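Local coordinates for lantibiotic dehydratase (Microbispora corallina, PDB 5EHK), which dehydrates serine and threonine residues of the NAI-107 precursor peptide in a tRNA-dependent reaction during lantibiotic biosynthesis, at the interface of chains A and B. Numbering follows the deposited sequence. Chains: chain A/B, Lantibiotic dehydratase.

The interface of chains A and B. Residues chain A 205, 212, 431, 444, 447; chain B 827-829.
Two small apolar contacts lie at the centre of this patch of the two-fold interface in the deposited assembly of a LanB-type lantibiotic dehydratase, which may reflect a dimer that the patch probably helps hold together. CG of the B:Pro827 ring rests 3.6 Å from CB of A:Asp431, while CB of A:Pro444, after a cis peptide bond, lies 3.7 Å from CD of B:Arg829. The A:Pro444 ring also reaches one face of the B:Arg829 guanidinium near its rim, CG 4.0 Å above the plane. B:Arg829, in the first turn of helix 828-837, has more surface hidden by the partner chain (90 Å²) than any other residue here. Its CG is anti to the carbonyl carbon, chi2 is extended, and a bend at chi3 (-35°) turns the guanidinium between two aspartates of chain A. NH2 donates to A:Asp431 OD2 over 2.6 Å, fairly straight (152° at H), received by the anti lone pair of OD2; a weak bond from NE shares this oxygen. B:Arg829 NH1 meets A:Asp212 OD1 at 2.6 Å. Here the carboxylate, nearly perpendicular to the guanidinium, is approached from above its plane, and the bond is bent (124° at H). Both pairs are salt bridges. Within chain A, A:Arg205 NH1, 3.9 Å from A:Asp212 OD2, forms a looser salt bridge that may help hold this carboxylate. A:Glu447 OE2 lies 3.5 Å from the backbone N of B:Arg829, where its charge may favourably meet the helix dipole.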
ATOM      1  N   ARG A 205     -30.531   1.468 -15.482  1.00 19.91           N
ATOM      2  CA  ARG A 205     -29.702   2.650 -15.710  1.00 18.40           C
ATOM      3  C   ARG A 205     -30.303   3.529 -16.793  1.00 19.53           C
ATOM      4  O   ARG A 205     -30.252   3.194 -17.978  1.00 17.80           O
ATOM      5  CB  ARG A 205     -28.283   2.259 -16.084  1.00 18.03           C
ATOM      6  CG  ARG A 205     -27.506   1.739 -14.915  1.00 25.48           C
ATOM      7  CD  ARG A 205     -26.105   1.308 -15.295  1.00 24.64           C
ATOM      8  NE  ARG A 205     -25.348   1.114 -14.077  1.00 29.52           N
ATOM      9  CZ  ARG A 205     -24.983  -0.078 -13.617  1.00 38.72           C
ATOM     10  NH1 ARG A 205     -25.272  -1.179 -14.302  1.00 36.62           N
ATOM     11  NH2 ARG A 205     -24.300  -0.170 -12.479  1.00 44.64           N
ATOM     12  N   ASP A 212     -25.383  -7.205 -15.320  1.00 28.57           N
ATOM     13  CA  ASP A 212     -23.941  -7.402 -15.254  1.00 35.68           C
ATOM     14  C   ASP A 212     -23.676  -8.914 -15.169  1.00 43.39           C
ATOM     15  O   ASP A 212     -24.346  -9.627 -14.419  1.00 41.74           O
ATOM     16  CB  ASP A 212     -23.322  -6.666 -14.053  1.00 29.94           C
ATOM     17  CG  ASP A 212     -23.596  -5.149 -14.072  1.00 43.05           C
ATOM     18  OD1 ASP A 212     -23.424  -4.528 -15.143  1.00 41.22           O
ATOM     19  OD2 ASP A 212     -23.985  -4.574 -13.019  1.00 45.38           O
ATOM     20  N   ASP A 431     -21.996   0.538  -8.800  1.00 19.22           N
ATOM     21  CA  ASP A 431     -20.896   1.483  -8.988  1.00 19.36           C
ATOM     22  C   ASP A 431     -21.340   2.935  -8.924  1.00 20.99           C
ATOM     23  O   ASP A 431     -20.646   3.778  -8.372  1.00 23.52           O
ATOM     24  CB  ASP A 431     -20.263   1.248 -10.343  1.00 20.45           C
ATOM     25  CG  ASP A 431     -19.278   0.122 -10.326  1.00 30.71           C
ATOM     26  OD1 ASP A 431     -18.421   0.100  -9.409  1.00 35.31           O
ATOM     27  OD2 ASP A 431     -19.359  -0.742 -11.225  1.00 34.28           O
ATOM     28  N   PRO A 444     -19.382  -8.391 -11.568  1.00 22.30           N
ATOM     29  CA  PRO A 444     -18.346  -7.783 -12.423  1.00 22.46           C
ATOM     30  C   PRO A 444     -17.142  -7.309 -11.650  1.00 17.75           C
ATOM     31  O   PRO A 444     -17.231  -7.089 -10.449  1.00 15.99           O
ATOM     32  CB  PRO A 444     -19.044  -6.548 -12.999  1.00 21.00           C
ATOM     33  CG  PRO A 444     -20.083  -6.202 -11.991  1.00 24.31           C
ATOM     34  CD  PRO A 444     -20.574  -7.530 -11.467  1.00 22.44           C
ATOM     35  N   GLU A 447     -13.878  -1.871  -9.304  1.00 23.32           N
ATOM     36  CA  GLU A 447     -12.879  -0.882  -9.659  1.00 30.62           C
ATOM     37  C   GLU A 447     -12.149  -0.319  -8.421  1.00 25.32           C
ATOM     38  O   GLU A 447     -11.164   0.403  -8.548  1.00 28.55           O
ATOM     39  CB  GLU A 447     -13.524   0.214 -10.538  1.00 33.78           C
ATOM     40  CG  GLU A 447     -13.957  -0.292 -11.951  1.00 39.65           C
ATOM     41  CD  GLU A 447     -15.148   0.480 -12.570  1.00 47.69           C
ATOM     42  OE1 GLU A 447     -15.549   1.535 -12.003  1.00 43.46           O
ATOM     43  OE2 GLU A 447     -15.679   0.022 -13.628  1.00 33.49           O
TER
ATOM     44  N   PRO B 827     -18.745   5.473 -13.942  1.00 17.23           N
ATOM     45  CA  PRO B 827     -17.809   4.347 -13.882  1.00 13.37           C
ATOM     46  C   PRO B 827     -17.553   3.711 -15.252  1.00 14.60           C
ATOM     47  O   PRO B 827     -18.403   3.773 -16.147  1.00 14.11           O
ATOM     48  CB  PRO B 827     -18.517   3.350 -12.956  1.00 14.37           C
ATOM     49  CG  PRO B 827     -19.909   3.762 -12.918  1.00 15.31           C
ATOM     50  CD  PRO B 827     -19.920   5.242 -13.085  1.00 16.94           C
ATOM     51  N   ARG B 828     -16.371   3.116 -15.395  1.00 15.69           N
ATOM     52  CA  ARG B 828     -15.843   2.641 -16.672  1.00 12.47           C
ATOM     53  C   ARG B 828     -16.772   1.676 -17.384  1.00 15.53           C
ATOM     54  O   ARG B 828     -16.898   1.745 -18.610  1.00 18.16           O
ATOM     55  CB  ARG B 828     -14.458   2.040 -16.462  1.00 14.13           C
ATOM     56  CG  ARG B 828     -13.663   1.656 -17.687  1.00 14.74           C
ATOM     57  CD  ARG B 828     -13.522   2.748 -18.747  1.00 12.40           C
ATOM     58  NE  ARG B 828     -14.316   2.348 -19.902  1.00 12.52           N
ATOM     59  CZ  ARG B 828     -13.816   1.978 -21.069  1.00 13.80           C
ATOM     60  NH1 ARG B 828     -12.511   2.006 -21.285  1.00 11.03           N
ATOM     61  NH2 ARG B 828     -14.637   1.613 -22.039  1.00 18.72           N
ATOM     62  N   ARG B 829     -17.404   0.764 -16.634  1.00 21.72           N
ATOM     63  CA  ARG B 829     -18.355  -0.203 -17.225  1.00 19.93           C
ATOM     64  C   ARG B 829     -19.541   0.476 -17.887  1.00 15.95           C
ATOM     65  O   ARG B 829     -20.097  -0.047 -18.835  1.00 19.58           O
ATOM     66  CB  ARG B 829     -18.860  -1.228 -16.209  1.00 19.22           C
ATOM     67  CG  ARG B 829     -17.902  -2.411 -15.896  1.00 27.95           C
ATOM     68  CD  ARG B 829     -18.483  -3.302 -14.772  1.00 31.29           C
ATOM     69  NE  ARG B 829     -19.207  -2.460 -13.816  1.00 33.54           N
ATOM     70  CZ  ARG B 829     -20.534  -2.397 -13.738  1.00 38.90           C
ATOM     71  NH1 ARG B 829     -21.261  -3.166 -14.540  1.00 43.49           N
ATOM     72  NH2 ARG B 829     -21.132  -1.571 -12.877  1.00 32.53           N
TER